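Local coordinates for protein leucyl aminopeptidase (Trypanosoma brucei brucei, PDB 5NTD) that probably removes N-terminal amino acids such as leucine from peptides, as a manganese-bound aminopeptidase of the M17 family inhibited here by bestatin, at residues Leu298-Ala303 / Asn344-Lys349; Ala342-Ala345 / Ser350-Asn353; Ile376-Gly381 / Ala400-Ala405; Met306-His311 / Pro499-Asn504; Gly254-Val259 / Pro267-Leu272. All coordinates share one frame; numbering follows the deposited sequence.

Overall arrangement
All five contacts belong to the catalytic domain. Interactions 1, 2, 3 and 5 are buried, whereas interaction 4 is partly buried and runs out toward exposed residues at 502-504. Interactions 1 and 2 share Asn344 and Ala345 at the end of strand 334-344: the first is aliphatic and continues into neighbouring subunits, the second is a polar contact close to a manganese ion. Interactions 3 and 5 are apolar contacts of a helix with a strand end or the loop beside it, joined through Asp380 and Ile256 N. Interactions 1, 3 and 4 each reach bestatin, by a lysine amine, a backbone N-H and a methionine methyl respectively. Interaction 4 is the one that pairs two rings.

Interaction 1: Leu298-Ala303 / Asn344-Lys349; sequences LALKPA and NAIGPK. With BES (2-(3-amino-2-hydroxy-4-phenyl-butyrylamino)-4-methyl-pentanoic acid), chain B.
No ring takes part where Ile346 meets Leu298 and Leu300; three branched aliphatic chains supply the surfaces, and a single methyl, Ile346 CD1, does the touching. Ile346 CG1 lies anti to the backbone N (chi1 -172°), and an extended second torsion carries CD1 up to the 298-303 loop. There it rests 4.0 Å from Leu298 CA, while Leu298 CD2 and Ile346 CD1 are 4.2 Å apart. From the other leucine, Leu300 CD1 approaches Ile346 CD1, also to 4.2 Å. The loop makes a tight bend here: Ala299 is the centre of an inverse gamma turn, closed by a weak bond from Leu300 N to Leu298 O. Leu298 also packs on Ile346 of the second subunit, and Leu300 meets Leu300 of both the second and the third, so the apolar cluster carries on across the subunit interface. Just past it, Lys301 runs out straight and bends at its last torsion (chi4 -67°), delivering NZ to within 2.8 Å of bestatin O3 in a hydrogen bond. The same NZ forms a salt bridge with Asp371. The loop thus passes from an aliphatic cluster to a charged amine that binds the inhibitor's amide carbonyl oxygen and an acidic side chain.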
# COMPACT_ATOMS: atom_id res chain seq x y z
N LEU G 298 17.06 -5.23 8.25
CA LEU G 298 16.99 -4.44 7.01
C LEU G 298 15.58 -4.55 6.34
O LEU G 298 15.13 -3.60 5.71
CB LEU G 298 18.12 -4.82 6.02
CG LEU G 298 19.45 -4.14 6.34
CD1 LEU G 298 20.55 -4.74 5.49
CD2 LEU G 298 19.40 -2.64 6.09
N ALA G 299 14.97 -5.71 6.50
CA ALA G 299 13.57 -5.96 6.16
C ALA G 299 12.70 -5.38 7.26
O ALA G 299 11.97 -6.08 7.96
CB ALA G 299 13.29 -7.44 5.97
N LEU G 300 12.76 -4.08 7.37
CA LEU G 300 12.17 -3.36 8.48
C LEU G 300 10.64 -3.53 8.56
O LEU G 300 9.93 -3.34 7.57
CB LEU G 300 12.53 -1.87 8.39
CG LEU G 300 12.17 -0.97 9.58
CD1 LEU G 300 13.05 -1.31 10.77
CD2 LEU G 300 12.37 0.49 9.17
N LYS G 301 10.14 -3.81 9.73
CA LYS G 301 8.70 -3.86 9.98
C LYS G 301 8.09 -2.46 10.02
O LYS G 301 8.69 -1.54 10.52
CB LYS G 301 8.37 -4.50 11.32
CG LYS G 301 8.80 -5.93 11.45
CD LYS G 301 8.39 -6.48 12.81
CE LYS G 301 8.87 -7.89 12.96
NZ LYS G 301 8.17 -8.81 12.02
N PRO G 302 6.83 -2.34 9.54
CA PRO G 302 6.09 -1.12 9.81
C PRO G 302 5.83 -1.02 11.29
O PRO G 302 5.80 -2.02 11.99
CB PRO G 302 4.78 -1.32 9.04
CG PRO G 302 5.03 -2.46 8.10
CD PRO G 302 6.05 -3.31 8.77
N ALA G 303 5.59 0.20 11.75
CA ALA G 303 5.51 0.47 13.20
C ALA G 303 4.41 -0.32 13.92
O ALA G 303 4.62 -0.77 15.04
CB ALA G 303 5.36 1.95 13.48
N ASN G 344 17.27 -8.26 16.84
CA ASN G 344 17.25 -8.11 15.36
C ASN G 344 17.15 -6.64 15.05
O ASN G 344 16.09 -6.04 15.03
CB ASN G 344 16.11 -8.86 14.73
CG ASN G 344 16.29 -9.04 13.23
OD1 ASN G 344 17.38 -8.91 12.69
ND2 ASN G 344 15.20 -9.38 12.54
N ALA G 345 18.31 -6.05 14.88
CA ALA G 345 18.47 -4.60 14.83
C ALA G 345 18.75 -4.15 13.41
O ALA G 345 19.07 -4.94 12.52
CB ALA G 345 19.61 -4.14 15.76
N ILE G 346 18.69 -2.86 13.24
CA ILE G 346 18.95 -2.25 11.92
C ILE G 346 20.09 -1.24 12.07
O ILE G 346 20.11 -0.42 12.98
CB ILE G 346 17.68 -1.63 11.24
CG1 ILE G 346 18.02 -1.22 9.81
CG2 ILE G 346 17.13 -0.48 12.04
CD1 ILE G 346 16.82 -0.94 8.95
N GLY G 347 21.02 -1.36 11.17
CA GLY G 347 22.21 -0.50 11.17
C GLY G 347 23.26 -0.98 10.21
O GLY G 347 23.02 -1.88 9.42
N PRO G 348 24.43 -0.36 10.25
CA PRO G 348 25.50 -0.65 9.27
C PRO G 348 26.00 -2.08 9.31
O PRO G 348 26.46 -2.59 8.32
CB PRO G 348 26.65 0.29 9.71
CG PRO G 348 26.08 1.28 10.63
CD PRO G 348 24.78 0.76 11.15
N LYS G 349 25.92 -2.72 10.47
CA LYS G 349 26.34 -4.12 10.61
C LYS G 349 25.22 -5.14 10.39
O LYS G 349 25.45 -6.34 10.52
CB LYS G 349 27.01 -4.35 11.94
CG LYS G 349 28.29 -3.54 12.06
CD LYS G 349 29.32 -4.13 13.00
CE LYS G 349 28.76 -4.46 14.34
NZ LYS G 349 29.71 -5.36 15.08
N2 BES B . 8.78 -12.49 15.45
C1 BES B . 8.05 -12.51 14.18
C6 BES B . 6.75 -13.34 14.24
C7 BES B . 5.52 -12.68 14.80
C8 BES B . 5.29 -12.66 16.17
C12 BES B . 4.56 -12.13 13.96
C9 BES B . 4.14 -12.05 16.69
C11 BES B . 3.41 -11.52 14.48
C10 BES B . 3.20 -11.47 15.84
C2 BES B . 9.04 -13.06 13.13
O2 BES B . 10.44 -12.77 13.41
C3 BES B . 8.71 -12.42 11.82
O3 BES B . 9.30 -11.33 11.62
N1 BES B . 7.88 -13.14 11.05
C4 BES B . 7.41 -12.77 9.75
C13 BES B . 8.30 -13.32 8.64
C14 BES B . 8.10 -12.67 7.28
C15 BES B . 8.02 -11.14 7.23
C16 BES B . 9.25 -13.05 6.37
C5 BES B . 6.04 -13.31 9.50
O1 BES B . 5.23 -12.58 8.93
O4 BES B . 5.75 -14.46 9.86

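Interaction 2: Ala342-Ala345 / Ser350-Asn353; sequences AENA and SYRN
Two kinds of contact join Asn344 and Ala345 to Ser350 and Tyr351. The first is polar: Ser350 OG, placed beside its own backbone N by a chi1 of -81°, approaches Ala345 O at 3.1 Å in a weak, uncertain hydrogen bond. The firmer partner of this hydroxyl is Gly347 N, a bond that ties OG to the bend between the two segments. The second is a meeting of flat groups. Asn344 OD1 stands 3.7 Å from Tyr351 CE1, at the edge of the ring and near its plane, with amide and ring planes 53° apart and the two side chains crossing at about a right angle. The rotation of the Asn344 amide is fixed by ND2, which is hydrogen-bonded to Asp294 OD1 and Thr370 O; Tyr351 OH also bonds to Thr370 O, so a single carbonyl oxygen holds both side chains. Farther along, Arg352 NE leaves this contact for a neighbouring chain, in a salt bridge with Glu343 of the second subunit. Because Asp294 is a manganese ligand and the Asn344 side chain lies about 4 Å from one of the ions, this is consistent with a second-shell role at the metal centre of an M17 aminopeptidase.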
# COMPACT_ATOMS: atom_id res chain seq x y z
N ALA G 342 19.27 -12.57 20.98
CA ALA G 342 19.73 -11.56 20.01
C ALA G 342 18.68 -10.47 19.90
O ALA G 342 17.50 -10.71 20.13
CB ALA G 342 19.98 -12.17 18.64
N GLU G 343 19.12 -9.28 19.58
CA GLU G 343 18.21 -8.25 19.06
C GLU G 343 18.39 -8.20 17.55
O GLU G 343 19.52 -8.15 17.06
CB GLU G 343 18.46 -6.87 19.64
CG GLU G 343 17.51 -5.83 19.02
CD GLU G 343 17.50 -4.50 19.73
OE1 GLU G 343 18.48 -4.14 20.44
OE2 GLU G 343 16.55 -3.72 19.49
N ASN G 344 17.27 -8.26 16.84
CA ASN G 344 17.25 -8.11 15.36
C ASN G 344 17.15 -6.64 15.05
O ASN G 344 16.09 -6.04 15.03
CB ASN G 344 16.11 -8.86 14.73
CG ASN G 344 16.29 -9.04 13.23
OD1 ASN G 344 17.38 -8.91 12.69
ND2 ASN G 344 15.20 -9.38 12.54
N ALA G 345 18.31 -6.05 14.88
CA ALA G 345 18.47 -4.60 14.83
C ALA G 345 18.75 -4.15 13.41
O ALA G 345 19.07 -4.94 12.52
CB ALA G 345 19.61 -4.14 15.76
N SER G 350 24.06 -4.67 9.95
CA SER G 350 22.93 -5.57 9.67
C SER G 350 23.28 -6.67 8.70
O SER G 350 23.86 -6.41 7.64
CB SER G 350 21.72 -4.82 9.14
OG SER G 350 20.97 -4.22 10.18
N TYR G 351 22.94 -7.89 9.04
CA TYR G 351 22.94 -8.94 8.04
C TYR G 351 21.90 -8.56 6.96
O TYR G 351 20.91 -7.91 7.24
CB TYR G 351 22.76 -10.35 8.64
CG TYR G 351 21.37 -10.87 8.96
CD1 TYR G 351 20.47 -10.16 9.74
CD2 TYR G 351 20.99 -12.14 8.52
CE1 TYR G 351 19.21 -10.67 10.03
CE2 TYR G 351 19.74 -12.65 8.81
CZ TYR G 351 18.86 -11.91 9.56
OH TYR G 351 17.62 -12.46 9.83
N ARG G 352 22.18 -8.96 5.74
CA ARG G 352 21.46 -8.42 4.59
C ARG G 352 20.55 -9.41 3.90
O ARG G 352 20.70 -10.62 4.04
CB ARG G 352 22.43 -7.92 3.54
CG ARG G 352 23.44 -6.93 4.05
CD ARG G 352 24.40 -6.63 2.92
NE ARG G 352 25.50 -5.78 3.38
CZ ARG G 352 26.62 -6.22 3.95
NH1 ARG G 352 27.56 -5.36 4.28
NH2 ARG G 352 26.83 -7.53 4.14
N ASN G 353 19.59 -8.85 3.19
CA ASN G 353 18.76 -9.61 2.27
C ASN G 353 19.56 -9.90 1.02
O ASN G 353 19.63 -9.07 0.12
CB ASN G 353 17.48 -8.84 1.91
CG ASN G 353 16.70 -8.43 3.14
OD1 ASN G 353 16.20 -9.30 3.86
ND2 ASN G 353 16.57 -7.14 3.37

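Interaction 3: Ile376-Gly381 / Ala400-Ala405; sequences IVLGDG and ATLTGA. With BES (2-(3-amino-2-hydroxy-4-phenyl-butyrylamino)-4-methyl-pentanoic acid), chain B.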
# COMPACT_ATOMS: atom_id res chain seq x y z
N ILE G 376 16.48 -18.88 11.90
CA ILE G 376 17.96 -18.91 11.74
C ILE G 376 18.64 -19.12 13.10
O ILE G 376 19.50 -19.95 13.30
CB ILE G 376 18.47 -17.61 11.10
CG1 ILE G 376 18.02 -17.57 9.63
CG2 ILE G 376 19.98 -17.52 11.21
CD1 ILE G 376 18.31 -16.27 8.93
N VAL G 377 18.21 -18.32 14.02
CA VAL G 377 18.72 -18.33 15.38
C VAL G 377 18.45 -19.72 16.03
O VAL G 377 19.30 -20.33 16.65
CB VAL G 377 18.05 -17.11 16.06
CG1 VAL G 377 17.38 -17.41 17.34
CG2 VAL G 377 19.02 -15.95 16.11
N LEU G 378 17.26 -20.23 15.80
CA LEU G 378 16.87 -21.53 16.30
C LEU G 378 17.64 -22.66 15.64
O LEU G 378 17.86 -23.71 16.23
CB LEU G 378 15.36 -21.75 16.12
CG LEU G 378 14.48 -20.88 17.01
CD1 LEU G 378 13.05 -20.91 16.52
CD2 LEU G 378 14.54 -21.34 18.46
N GLY G 379 17.99 -22.45 14.39
CA GLY G 379 18.80 -23.46 13.65
C GLY G 379 20.14 -23.72 14.34
O GLY G 379 20.57 -24.86 14.52
N ASP G 380 20.75 -22.65 14.77
CA ASP G 380 21.99 -22.74 15.55
C ASP G 380 21.73 -23.35 16.95
O ASP G 380 22.50 -24.14 17.44
CB ASP G 380 22.67 -21.38 15.67
CG ASP G 380 23.57 -21.08 14.48
OD1 ASP G 380 23.80 -21.99 13.64
OD2 ASP G 380 24.09 -19.95 14.40
N GLY G 381 20.62 -22.95 17.55
CA GLY G 381 20.18 -23.46 18.86
C GLY G 381 19.98 -24.97 18.89
O GLY G 381 20.51 -25.65 19.74
N ALA G 400 9.03 -20.78 20.21
CA ALA G 400 9.32 -19.53 19.48
C ALA G 400 8.08 -18.79 19.07
O ALA G 400 7.10 -19.38 18.64
CB ALA G 400 10.15 -19.84 18.27
N THR G 401 8.16 -17.49 19.21
CA THR G 401 7.13 -16.57 18.66
C THR G 401 7.42 -16.36 17.17
O THR G 401 7.93 -15.33 16.76
CB THR G 401 7.14 -15.24 19.40
OG1 THR G 401 8.49 -14.77 19.51
CG2 THR G 401 6.57 -15.43 20.78
N LEU G 402 7.17 -17.37 16.39
CA LEU G 402 7.87 -17.51 15.13
C LEU G 402 7.18 -16.91 13.88
O LEU G 402 7.87 -16.35 13.04
CB LEU G 402 8.27 -18.97 14.85
CG LEU G 402 9.40 -19.16 13.83
CD1 LEU G 402 10.67 -18.43 14.24
CD2 LEU G 402 9.68 -20.63 13.62
N THR G 403 5.88 -17.08 13.75
CA THR G 403 5.19 -16.69 12.52
C THR G 403 3.88 -16.01 12.79
O THR G 403 3.11 -16.44 13.65
CB THR G 403 4.92 -17.88 11.57
OG1 THR G 403 3.98 -18.78 12.17
CG2 THR G 403 6.18 -18.66 11.22
N GLY G 404 3.57 -15.00 11.97
CA GLY G 404 2.21 -14.47 11.88
C GLY G 404 1.21 -15.52 11.37
O GLY G 404 0.06 -15.56 11.79
N ALA G 405 1.68 -16.41 10.53
CA ALA G 405 0.88 -17.56 10.08
C ALA G 405 0.27 -18.39 11.23
O ALA G 405 -0.81 -18.93 11.11
CB ALA G 405 1.72 -18.49 9.18
N2 BES B . 8.78 -12.49 15.45
C1 BES B . 8.05 -12.51 14.18
C6 BES B . 6.75 -13.34 14.24
C7 BES B . 5.52 -12.68 14.80
C8 BES B . 5.29 -12.66 16.17
C12 BES B . 4.56 -12.13 13.96
C9 BES B . 4.14 -12.05 16.69
C11 BES B . 3.41 -11.52 14.48
C10 BES B . 3.20 -11.47 15.84
C2 BES B . 9.04 -13.06 13.13
O2 BES B . 10.44 -12.77 13.41
C3 BES B . 8.71 -12.42 11.82
O3 BES B . 9.30 -11.33 11.62
N1 BES B . 7.88 -13.14 11.05
C4 BES B . 7.41 -12.77 9.75
C13 BES B . 8.30 -13.32 8.64
C14 BES B . 8.10 -12.67 7.28
C15 BES B . 8.02 -11.14 7.23
C16 BES B . 9.25 -13.05 6.37
C5 BES B . 6.04 -13.31 9.50
O1 BES B . 5.23 -12.58 8.93
O4 BES B . 5.75 -14.46 9.86
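Helix 374-387 passes over the end of strand 395-400, with Leu378 and Ala400 the nearest pair at 8.4 Å between their CA atoms. This is helix-on-sheet packing in the alpha/beta core of the cytosol aminopeptidase catalytic domain: strand 395-400 runs parallel to its neighbours 283-291 and 490-495, and the chain beyond it forms one wall of the active site. One leucine carries the contact. With CG beside its backbone N (chi1 -69°) and the second torsion extended, Leu378 points CD1 across the gap, where it closes on Ala400 CB at 3.6 Å. The same methyl meets Leu402 CD1 at 4.1 Å, the two leucines reaching toward each other tip to tip. Val287 and Lys289 of strand 283-291 and Ile479 of helix 471-480 also border Leu378. Between the apolar residues the chain turns sharply, Thr401 being the centre of an inverse gamma turn, and Asp495 steadies the bend through bonds to Leu402 N and Thr403 OG1. Thr401 OG1 is hydrogen-bonded to Asp312, a manganese ligand, while Leu402 lines the bicarbonate pocket. Bestatin lies along this bend: Leu402 O comes within 3.4 Å of its C6, and Thr401 O is 3.2 Å from its amine N2. Thr403, the N-cap of the following helix, also gives its OG1 to Gln406 N in a weak bond. The inhibitor's carboxylate lies at this helix start, where Gly404 N donates to bestatin O4 over 3.1 Å at an N-H...O angle of 158°.

Interaction 4: Met306-His311 / Pro499-Asn504; sequences MKLMKH and PVFNSN. With BES (2-(3-amino-2-hydroxy-4-phenyl-butyrylamino)-4-methyl-pentanoic acid), chain B.
Next to Phe501, which packs on His311 and Leu308, Asn502 OD1 accepts Asn504 N at 2.8 Å; this Asx turn has an N-H...O angle of 140° and its donor above the carbonyl plane. Phe501 holds CG between its backbone N and carbonyl carbon (chi1 79°), which turns the ring to the 306-311 loop. The imidazole of His311 lies obliquely against it, the planes 33° apart and the centroids separated by 5.1 Å. His311 CE1 comes within 3.5 Å of Phe501 CB, and His311 ND1 is 3.6 Å from Phe501 CG. On the same side of the phenyl, farther out along the ring, Leu308 CD1 touches Phe501 CE2 at 4.2 Å. Leu308 takes this place through the type II turn from Met306 to Met309, closed by Met309 N bonding to Met306 O. Asp354 of the third subunit accepts from Leu308 N and Lys310 N. Met309 instead serves the ligand: its bent chain puts CE 3.6 Å from C9 of bestatin's phenyl ring. Val500 CG2 packs beside His311 and also on Thr401. The contact thus joins the link between helices 303-306 and 314-328 to strand 501-502, which forms a small antiparallel sheet with strand 505-506.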
# COMPACT_ATOMS: atom_id res chain seq x y z
N MET G 306 5.68 -3.72 14.39
CA MET G 306 6.89 -3.71 15.24
C MET G 306 6.54 -3.56 16.71
O MET G 306 7.27 -4.04 17.56
CB MET G 306 7.86 -2.61 14.84
CG MET G 306 9.29 -2.90 15.30
SD MET G 306 10.42 -1.51 15.07
CE MET G 306 10.37 -1.26 13.28
N LYS G 307 5.44 -2.84 16.98
CA LYS G 307 4.90 -2.69 18.37
C LYS G 307 4.62 -4.12 18.88
O LYS G 307 4.22 -5.02 18.14
CB LYS G 307 3.62 -1.82 18.51
N LEU G 308 4.97 -4.33 20.13
CA LEU G 308 4.83 -5.68 20.75
C LEU G 308 5.85 -6.75 20.30
O LEU G 308 5.79 -7.88 20.77
CB LEU G 308 3.38 -6.20 20.61
CG LEU G 308 2.31 -5.26 21.24
CD1 LEU G 308 0.93 -5.91 21.19
CD2 LEU G 308 2.63 -4.75 22.68
N MET G 309 6.85 -6.38 19.51
CA MET G 309 7.97 -7.31 19.24
C MET G 309 8.96 -7.45 20.43
O MET G 309 9.91 -8.22 20.37
CB MET G 309 8.70 -6.96 17.96
CG MET G 309 7.83 -7.21 16.73
SD MET G 309 7.42 -8.95 16.51
CE MET G 309 5.70 -8.89 16.12
N LYS G 310 8.73 -6.70 21.51
CA LYS G 310 9.37 -7.00 22.82
C LYS G 310 8.92 -8.38 23.32
O LYS G 310 9.62 -9.00 24.13
CB LYS G 310 9.06 -5.96 23.89
CG LYS G 310 7.63 -6.02 24.39
CD LYS G 310 7.31 -5.00 25.48
CE LYS G 310 5.82 -5.04 25.79
NZ LYS G 310 5.43 -4.27 26.99
N HIS G 311 7.78 -8.85 22.80
CA HIS G 311 7.28 -10.20 23.07
C HIS G 311 8.04 -11.31 22.32
O HIS G 311 7.78 -12.50 22.56
CB HIS G 311 5.81 -10.35 22.75
CG HIS G 311 4.91 -9.46 23.54
ND1 HIS G 311 3.64 -9.16 23.12
CD2 HIS G 311 5.08 -8.79 24.71
CE1 HIS G 311 3.07 -8.33 23.99
NE2 HIS G 311 3.93 -8.09 24.95
N PRO G 499 -0.15 -16.91 21.52
CA PRO G 499 -0.57 -17.26 22.85
C PRO G 499 0.22 -16.62 24.01
O PRO G 499 -0.24 -16.65 25.14
CB PRO G 499 -0.39 -18.78 22.86
CG PRO G 499 -0.68 -19.18 21.45
CD PRO G 499 -0.04 -18.09 20.65
N VAL G 500 1.40 -16.10 23.70
CA VAL G 500 2.22 -15.43 24.72
C VAL G 500 1.71 -14.08 25.19
O VAL G 500 2.26 -13.49 26.10
CB VAL G 500 3.69 -15.28 24.32
CG1 VAL G 500 4.30 -16.64 24.11
CG2 VAL G 500 3.88 -14.37 23.12
N PHE G 501 0.67 -13.57 24.54
CA PHE G 501 0.14 -12.25 24.91
C PHE G 501 -1.37 -12.12 24.65
O PHE G 501 -1.94 -12.85 23.89
CB PHE G 501 0.91 -11.10 24.22
CG PHE G 501 0.53 -10.87 22.77
CD1 PHE G 501 1.09 -11.63 21.76
CD2 PHE G 501 -0.40 -9.89 22.43
CE1 PHE G 501 0.71 -11.45 20.44
CE2 PHE G 501 -0.78 -9.71 21.11
CZ PHE G 501 -0.21 -10.48 20.11
N ASN G 502 -1.95 -11.15 25.31
CA ASN G 502 -3.29 -10.71 25.00
C ASN G 502 -3.32 -9.19 25.16
O ASN G 502 -2.31 -8.57 25.26
CB ASN G 502 -4.32 -11.44 25.87
CG ASN G 502 -4.19 -11.13 27.36
OD1 ASN G 502 -3.65 -10.10 27.77
ND2 ASN G 502 -4.71 -12.01 28.16
N SER G 503 -4.51 -8.62 25.22
CA SER G 503 -4.65 -7.16 25.19
C SER G 503 -4.20 -6.50 26.50
O SER G 503 -3.94 -5.32 26.52
CB SER G 503 -6.07 -6.73 24.85
OG SER G 503 -6.91 -7.14 25.90
N ASN G 504 -4.03 -7.30 27.54
CA ASN G 504 -3.40 -6.83 28.80
C ASN G 504 -1.90 -7.01 28.89
O ASN G 504 -1.28 -6.57 29.85
CB ASN G 504 -4.04 -7.50 30.00
CG ASN G 504 -5.49 -7.08 30.18
OD1 ASN G 504 -5.86 -5.93 29.91
ND2 ASN G 504 -6.31 -8.00 30.60
N2 BES B . 8.78 -12.49 15.45
C1 BES B . 8.05 -12.51 14.18
C6 BES B . 6.75 -13.34 14.24
C7 BES B . 5.52 -12.68 14.80
C8 BES B . 5.29 -12.66 16.17
C12 BES B . 4.56 -12.13 13.96
C9 BES B . 4.14 -12.05 16.69
C11 BES B . 3.41 -11.52 14.48
C10 BES B . 3.20 -11.47 15.84
C2 BES B . 9.04 -13.06 13.13
O2 BES B . 10.44 -12.77 13.41
C3 BES B . 8.71 -12.42 11.82
O3 BES B . 9.30 -11.33 11.62
N1 BES B . 7.88 -13.14 11.05
C4 BES B . 7.41 -12.77 9.75
C13 BES B . 8.30 -13.32 8.64
C14 BES B . 8.10 -12.67 7.28
C15 BES B . 8.02 -11.14 7.23
C16 BES B . 9.25 -13.05 6.37
C5 BES B . 6.04 -13.31 9.50
O1 BES B . 5.23 -12.58 8.93
O4 BES B . 5.75 -14.46 9.86

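Interaction 5: Gly254-Val259 / Pro267-Leu272; sequences GGIYSV and PRLVTL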
# COMPACT_ATOMS: atom_id res chain seq x y z
N GLY G 254 27.12 -19.06 12.89
CA GLY G 254 26.90 -17.99 11.91
C GLY G 254 25.48 -17.45 11.90
O GLY G 254 25.25 -16.27 11.59
N GLY G 255 24.53 -18.29 12.27
CA GLY G 255 23.12 -17.89 12.26
C GLY G 255 22.76 -16.86 13.30
O GLY G 255 22.41 -15.74 13.01
N ILE G 256 22.94 -17.24 14.55
CA ILE G 256 22.70 -16.32 15.66
C ILE G 256 23.65 -15.12 15.61
O ILE G 256 23.26 -14.00 15.96
CB ILE G 256 22.69 -17.01 17.06
CG1 ILE G 256 22.34 -16.01 18.14
CG2 ILE G 256 24.02 -17.70 17.36
CD1 ILE G 256 21.94 -16.65 19.45
N TYR G 257 24.88 -15.35 15.25
CA TYR G 257 25.85 -14.22 15.14
C TYR G 257 25.35 -13.19 14.12
O TYR G 257 25.28 -12.01 14.41
CB TYR G 257 27.28 -14.70 14.76
CG TYR G 257 28.18 -13.53 14.47
CD1 TYR G 257 28.58 -12.68 15.49
CD2 TYR G 257 28.57 -13.24 13.17
CE1 TYR G 257 29.37 -11.57 15.22
CE2 TYR G 257 29.37 -12.13 12.89
CZ TYR G 257 29.75 -11.30 13.91
OH TYR G 257 30.53 -10.19 13.66
N SER G 258 25.00 -13.66 12.94
CA SER G 258 24.61 -12.77 11.84
C SER G 258 23.33 -11.99 12.16
O SER G 258 23.23 -10.80 11.90
CB SER G 258 24.40 -13.53 10.55
OG SER G 258 25.60 -14.09 10.08
N VAL G 259 22.37 -12.67 12.77
CA VAL G 259 21.10 -12.04 13.17
C VAL G 259 21.33 -10.96 14.19
O VAL G 259 20.78 -9.85 14.10
CB VAL G 259 20.11 -13.06 13.72
CG1 VAL G 259 18.94 -12.37 14.41
CG2 VAL G 259 19.61 -13.94 12.60
N PRO G 267 24.81 -10.61 20.74
CA PRO G 267 24.00 -11.80 20.87
C PRO G 267 24.69 -12.79 21.77
O PRO G 267 25.91 -12.76 21.91
CB PRO G 267 23.94 -12.34 19.46
CG PRO G 267 25.19 -11.85 18.82
CD PRO G 267 25.44 -10.51 19.42
N ARG G 268 23.90 -13.68 22.35
CA ARG G 268 24.40 -14.74 23.21
C ARG G 268 23.65 -16.02 22.98
O ARG G 268 22.44 -16.01 22.89
CB ARG G 268 24.28 -14.34 24.69
CG ARG G 268 25.32 -13.31 25.11
CD ARG G 268 24.69 -12.27 25.99
NE ARG G 268 25.64 -11.43 26.71
CZ ARG G 268 25.92 -10.17 26.43
NH1 ARG G 268 25.37 -9.54 25.42
NH2 ARG G 268 26.74 -9.51 27.22
N LEU G 269 24.40 -17.10 22.94
CA LEU G 269 23.85 -18.44 23.06
C LEU G 269 24.11 -18.91 24.49
O LEU G 269 25.23 -19.19 24.90
CB LEU G 269 24.50 -19.37 22.07
CG LEU G 269 23.70 -20.62 21.72
CD1 LEU G 269 22.42 -20.32 20.98
CD2 LEU G 269 24.58 -21.53 20.87
N VAL G 270 23.03 -18.98 25.25
CA VAL G 270 23.08 -19.30 26.67
C VAL G 270 22.48 -20.69 26.92
O VAL G 270 21.29 -20.91 26.70
CB VAL G 270 22.32 -18.29 27.49
CG1 VAL G 270 22.37 -18.62 28.97
CG2 VAL G 270 22.88 -16.90 27.27
N THR G 271 23.30 -21.61 27.41
CA THR G 271 22.83 -22.95 27.69
C THR G 271 22.89 -23.25 29.18
O THR G 271 23.92 -23.09 29.83
CB THR G 271 23.60 -24.02 26.89
OG1 THR G 271 23.42 -23.81 25.48
CG2 THR G 271 23.09 -25.41 27.22
N LEU G 272 21.77 -23.73 29.69
CA LEU G 272 21.61 -24.09 31.09
C LEU G 272 21.45 -25.61 31.20
O LEU G 272 20.81 -26.22 30.34
CB LEU G 272 20.39 -23.42 31.72
CG LEU G 272 20.21 -21.95 31.34
CD1 LEU G 272 18.94 -21.41 31.96
CD2 LEU G 272 21.39 -21.13 31.78
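Ile256 CG1 lies opposite the backbone N (chi1 -176°), and with the second torsion also extended the chain stretches straight from the helix to strand 268-274. Its CD1 methyl ends 3.5 Å from Arg268 O. Leu269, its CG likewise turned from the backbone N (chi1 -158°), offers CD1 to Ile256 CD1 at 4.0 Å. Nearer the helix, the Pro267 ring covers the base of the isoleucine: Pro267 CB lies 4.2 Å from Ile256 CG1 and 3.9 Å from Ile256 O. The Arg268 side chain leaves in another direction, over helix 222-236, with NH1 bonded to Ala266 O. Within the helix, Gly254 O is gripped twice by Ser258, by the backbone N and by OG, the latter at 2.7 Å. Asp380 of helix 374-387 accepts from Ile256 N, and Val377 of the same helix packs on Ile256. The short helix 254-260 is thus set over the start of strand 268-274, which lies between strands 239-244 and 334-344 in the large sheet. The helix bonds internally and to Asp380, the strand to its sheet neighbours, and the two meet by methyl and ring carbons laid on each other and on backbone oxygens, without a hydrogen bond between them.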